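Local atomic coordinates of Gp15 protein (Listeria phage PSA, PDB entry 6R5W), a protein that probably recognises the Listeria cell surface as the homotrimeric receptor binding protein of phage PSA, this chain being its C-terminal part with a coiled-coil helix and a beta-rich domain. Residues G38-A41 against K42-K45; V152-V155 against D156-T159. All coordinates share one frame; numbering follows the deposited sequence.

Interaction 1 (G38-A41 against K42-K45); sequences GAQA and KADK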
ATOM      1  N   GLY A  38     -23.471  15.554 -15.805  1.00 33.51           N
ATOM      2  CA  GLY A  38     -23.434  14.123 -16.062  1.00 36.88           C
ATOM      3  C   GLY A  38     -22.011  13.593 -16.212  1.00 34.33           C
ATOM      4  O   GLY A  38     -21.706  12.475 -15.767  1.00 38.23           O
ATOM      5  N   ALA A  39     -21.151  14.348 -16.902  1.00 31.74           N
ATOM      6  CA  ALA A  39     -19.751  13.937 -17.051  1.00 36.11           C
ATOM      7  C   ALA A  39     -19.053  13.946 -15.694  1.00 35.71           C
ATOM      8  O   ALA A  39     -18.250  13.044 -15.394  1.00 34.64           O
ATOM      9  CB  ALA A  39     -19.028  14.857 -18.039  1.00 34.17           C
ATOM     10  N   GLN A  40     -19.363  14.934 -14.855  1.00 34.78           N
ATOM     11  CA  GLN A  40     -18.745  14.984 -13.525  1.00 38.14           C
ATOM     12  C   GLN A  40     -19.242  13.857 -12.636  1.00 40.84           C
ATOM     13  O   GLN A  40     -18.474  13.323 -11.826  1.00 39.46           O
ATOM     14  CB  GLN A  40     -18.981  16.322 -12.850  1.00 40.24           C
ATOM     15  CG  GLN A  40     -18.211  16.539 -11.582  1.00 41.57           C
ATOM     16  CD  GLN A  40     -16.715  16.556 -11.821  1.00 39.79           C
ATOM     17  OE1 GLN A  40     -16.169  17.479 -12.419  1.00 40.22           O
ATOM     18  NE2 GLN A  40     -16.039  15.508 -11.358  1.00 46.51           N
ATOM     19  N   ALA A  41     -20.514  13.485 -12.746  1.00 36.20           N
ATOM     20  CA  ALA A  41     -21.020  12.344 -11.991  1.00 39.52           C
ATOM     21  C   ALA A  41     -20.302  11.052 -12.373  1.00 40.95           C
ATOM     22  O   ALA A  41     -20.057  10.183 -11.529  1.00 39.17           O
ATOM     23  CB  ALA A  41     -22.535  12.190 -12.204  1.00 43.99           C
ATOM     24  N   LYS A  42     -20.024  10.873 -13.653  1.00 37.38           N
ATOM     25  CA  LYS A  42     -19.341   9.666 -14.102  1.00 35.38           C
ATOM     26  C   LYS A  42     -17.893   9.634 -13.608  1.00 34.25           C
ATOM     27  O   LYS A  42     -17.414   8.572 -13.202  1.00 34.21           O
ATOM     28  CB  LYS A  42     -19.409   9.562 -15.623  1.00 38.28           C
ATOM     29  CG  LYS A  42     -20.849   9.321 -16.142  1.00 35.58           C
ATOM     30  CD  LYS A  42     -20.897   9.304 -17.681  1.00 38.11           C
ATOM     31  CE  LYS A  42     -22.312   8.967 -18.222  1.00 39.04           C
ATOM     32  NZ  LYS A  42     -23.225  10.129 -17.921  1.00 40.42           N
ATOM     33  N   ALA A  43     -17.208  10.773 -13.650  1.00 32.82           N
ATOM     34  CA  ALA A  43     -15.847  10.890 -13.144  1.00 33.98           C
ATOM     35  C   ALA A  43     -15.828  10.673 -11.619  1.00 42.34           C
ATOM     36  O   ALA A  43     -14.936   9.983 -11.080  1.00 37.24           O
ATOM     37  CB  ALA A  43     -15.285  12.269 -13.475  1.00 32.66           C
ATOM     38  N   ASP A  44     -16.820  11.245 -10.918  1.00 37.30           N
ATOM     39  CA  ASP A  44     -16.920  11.061  -9.478  1.00 40.55           C
ATOM     40  C   ASP A  44     -17.103   9.591  -9.138  1.00 39.76           C
ATOM     41  O   ASP A  44     -16.508   9.106  -8.169  1.00 40.74           O
ATOM     42  CB  ASP A  44     -18.050  11.930  -8.909  1.00 40.00           C
ATOM     43  CG  ASP A  44     -17.712  13.412  -8.910  1.00 45.56           C
ATOM     44  OD1 ASP A  44     -16.545  13.826  -9.169  1.00 43.20           O
ATOM     45  OD2 ASP A  44     -18.660  14.225  -8.653  1.00 55.62           O
ATOM     46  N   LYS A  45     -17.904   8.861  -9.927  1.00 33.88           N
ATOM     47  CA  LYS A  45     -18.114   7.442  -9.696  1.00 39.55           C
ATOM     48  C   LYS A  45     -16.857   6.636 -10.000  1.00 41.49           C
ATOM     49  O   LYS A  45     -16.596   5.618  -9.343  1.00 40.28           O
ATOM     50  CB  LYS A  45     -19.271   6.914 -10.523  1.00 37.32           C
ATOM     51  CG  LYS A  45     -19.466   5.425 -10.372  1.00 41.28           C
ATOM     52  CD  LYS A  45     -20.797   4.906 -10.778  1.00 56.41           C
ATOM     53  CE  LYS A  45     -20.962   3.444 -10.355  1.00 68.91           C
ATOM     54  NZ  LYS A  45     -19.846   2.568 -10.803  1.00 72.11           N
TER
HETATM   55  O   HOH W   1     -24.003  10.024 -15.080  1.00 45.68           O

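Interaction 2 (V152-V155 against D156-T159); sequences VGSV and DVNT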
ATOM      1  N   VAL A 152      16.103 -24.107  21.207  1.00 32.31           N
ATOM      2  CA  VAL A 152      15.414 -23.345  22.255  1.00 30.74           C
ATOM      3  C   VAL A 152      16.337 -23.289  23.475  1.00 35.96           C
ATOM      4  O   VAL A 152      17.090 -24.230  23.790  1.00 29.67           O
ATOM      5  CB  VAL A 152      14.036 -23.902  22.649  1.00 33.06           C
ATOM      6  CG1 VAL A 152      13.018 -23.795  21.573  1.00 34.49           C
ATOM      7  CG2 VAL A 152      14.138 -25.417  23.141  1.00 36.09           C
ATOM      8  N   GLY A 153      16.232 -22.188  24.215  1.00 31.30           N
ATOM      9  CA  GLY A 153      16.966 -22.088  25.464  1.00 33.03           C
ATOM     10  C   GLY A 153      16.486 -23.135  26.456  1.00 32.93           C
ATOM     11  O   GLY A 153      17.283 -23.696  27.229  1.00 31.89           O
ATOM     12  N   SER A 154      15.187 -23.368  26.470  1.00 31.80           N
ATOM     13  CA  SER A 154      14.572 -24.367  27.339  1.00 32.79           C
ATOM     14  C   SER A 154      13.341 -24.975  26.709  1.00 30.37           C
ATOM     15  O   SER A 154      12.399 -24.250  26.314  1.00 31.86           O
ATOM     16  CB  SER A 154      14.195 -23.742  28.720  1.00 36.73           C
ATOM     17  OG  SER A 154      13.282 -24.632  29.370  1.00 36.69           O
ATOM     18  N   VAL A 155      13.295 -26.323  26.662  1.00 28.65           N
ATOM     19  CA  VAL A 155      12.130 -26.978  26.081  1.00 28.75           C
ATOM     20  C   VAL A 155      10.862 -26.814  26.914  1.00 31.08           C
ATOM     21  O   VAL A 155       9.771 -27.104  26.414  1.00 33.64           O
ATOM     22  CB  VAL A 155      12.361 -28.480  25.840  1.00 34.91           C
ATOM     23  CG1 VAL A 155      13.597 -28.675  24.941  1.00 34.15           C
ATOM     24  CG2 VAL A 155      12.519 -29.205  27.166  1.00 34.96           C
ATOM     25  N   ASP A 156      11.002 -26.377  28.159  1.00 34.33           N
ATOM     26  CA  ASP A 156       9.859 -26.250  29.057  1.00 39.39           C
ATOM     27  C   ASP A 156       9.277 -24.837  29.121  1.00 42.96           C
ATOM     28  O   ASP A 156       8.354 -24.603  29.897  1.00 39.89           O
ATOM     29  CB  ASP A 156      10.264 -26.643  30.474  1.00 39.36           C
ATOM     30  CG  ASP A 156      10.711 -28.077  30.548  1.00 41.30           C
ATOM     31  OD1 ASP A 156      10.004 -28.915  29.980  1.00 38.70           O
ATOM     32  OD2 ASP A 156      11.788 -28.333  31.118  1.00 50.57           O
ATOM     33  N   VAL A 157       9.751 -23.921  28.302  1.00 36.61           N
ATOM     34  CA  VAL A 157       9.296 -22.508  28.287  1.00 32.01           C
ATOM     35  C   VAL A 157       8.584 -22.275  26.967  1.00 39.21           C
ATOM     36  O   VAL A 157       8.974 -22.840  25.935  1.00 35.15           O
ATOM     37  CB  VAL A 157      10.475 -21.555  28.473  1.00 36.67           C
ATOM     38  CG1 VAL A 157      10.077 -20.087  28.328  1.00 34.19           C
ATOM     39  CG2 VAL A 157      11.093 -21.792  29.873  1.00 40.60           C
ATOM     40  N   ASN A 158       7.499 -21.503  27.000  1.00 32.53           N
ATOM     41  CA  ASN A 158       6.743 -21.310  25.791  1.00 29.56           C
ATOM     42  C   ASN A 158       7.593 -20.498  24.800  1.00 24.57           C
ATOM     43  O   ASN A 158       8.510 -19.760  25.188  1.00 31.76           O
ATOM     44  CB  ASN A 158       5.425 -20.532  26.050  1.00 37.48           C
ATOM     45  CG  ASN A 158       4.438 -21.278  26.960  1.00 45.56           C
ATOM     46  OD1 ASN A 158       4.584 -22.461  27.221  1.00 37.20           O
ATOM     47  ND2 ASN A 158       3.395 -20.563  27.410  1.00 36.18           N
ATOM     48  N   THR A 159       7.269 -20.631  23.521  1.00 31.15           N
ATOM     49  CA  THR A 159       8.027 -19.995  22.443  1.00 31.17           C
ATOM     50  C   THR A 159       7.119 -19.093  21.596  1.00 27.50           C
ATOM     51  O   THR A 159       6.044 -19.512  21.124  1.00 28.58           O
ATOM     52  CB  THR A 159       8.700 -21.074  21.578  1.00 32.94           C
ATOM     53  OG1 THR A 159       9.674 -21.754  22.397  1.00 32.20           O
ATOM     54  CG2 THR A 159       9.457 -20.449  20.451  1.00 33.09           C
TER
HETATM   55  O   HOH W   2      14.402 -27.681  30.341  1.00 43.96           O
HETATM   56  O   HOH W   3       8.247 -25.322  24.914  1.00 34.39           O

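Interaction 1 (G38-A41 against K42-K45)
Lys42 lies along the helix surface over the carbonyl of Gly38, one turn back, while Gln40 reaches forward to Asp44. Both pairs belong to helix 36-57, part of the coiled coil that this homotrimer builds, and illustrate two uses of the i to i+4 spacing in an alpha-helix: a bond between two side chains, and a side chain laid over the carbonyl one turn back. Four backbone bonds join the N-H groups of Lys42 to Lys45 to the carbonyls of Gly38 to Ala41.

The lysine can be followed outward. Its CB sits 3.7 Å from Ala39 O. With CG opposite the carbonyl carbon (chi1 -67°), the chain heads back toward the previous turn, and CG passes 3.3 Å from Gly38 O. CD remains over the same oxygen at 3.8 Å. A bend at the last torsion then folds NZ back beside Gly38, where a water accepts from NZ at 2.9 Å and returns a weak bond to Gly38 O. The ammonium also forms a salt bridge with Glu34 of the same chain, so NZ has both the water and an acid as partners.

Inward, Ala39 and Ala43 are buried, resting on Glu34 and Ala46 of the second subunit; Gln40 lies on Lys42 of that same subunit, and Lys42 on Gln40 of the third.

Gln40 bends at chi2, which swings its amide over toward Asp44. Gln40 CG comes within 3.8 Å of Asp44 OD2, and Gln40 NE2 donates to Asp44 OD1 at 2.8 Å, arriving from above the carboxylate plane, 48° out of it.

Interaction 2 (V152-V155 against D156-T159)
Ser154 and Asp156 meet through a hydrogen bond in which the serine hydroxyl oxygen, OG, accepts the backbone N-H of Asp156 at 3.1 Å: an ST turn at the start of the type I beta turn from Ser154 to Val157. The serine's chi1 of 164° places OG anti to the backbone N and beside its own carbonyl carbon, within reach of Asp156 N. The turn's closing bond, Val157 N to Ser154 O, is weak at 3.3 Å, though nearly straight, and Ser154 O also receives Gln128 NE2.

Water-mediated links add two bridges. One water donates to Asp156 OD2 at 2.8 Å and is weakly bonded to Ser154 OG; another donates to both Val155 O and Val157 O, joining the two carbonyls.

Van der Waals contacts are few. Val157 CG2 lies 3.6 Å from Ser154 OG and 3.8 Å from Ser154 CB, while Val155 CG2 brushes the carboxylate of Asp156, whose OD1 pairs with Lys98 in a salt bridge. At the two ends of the loop, Val152 CG1 faces Thr159 OG1 at 4.0 Å, an oxygen hydrogen-bonded to Gln128 NE2.

With one weak closing bond, the bend appears to draw much of its definition from the serine hydroxyl, from water and from anchors such as Gln128 and Lys98.

In the fold
The two contacts are local in sequence and far apart in space. Their centres are about 61 Å apart and their nearest atoms about 46 Å, on opposite sides of the chain's centre, so they do not touch. Interaction 1 comes first, in the coiled-coil helix that precedes the beta strands; interaction 2 joins strand 146-152 to strand 159-167, and so links the two antiparallel sheets. Both touch the third subunit. Neither contains the cadmium ligands His14 and His21, although a cadmium ion lies about 11 Å from the side chain of Val152. A pentaethylene glycol, probably from the crystallisation liquor, sits beside Asp156 in interaction 2.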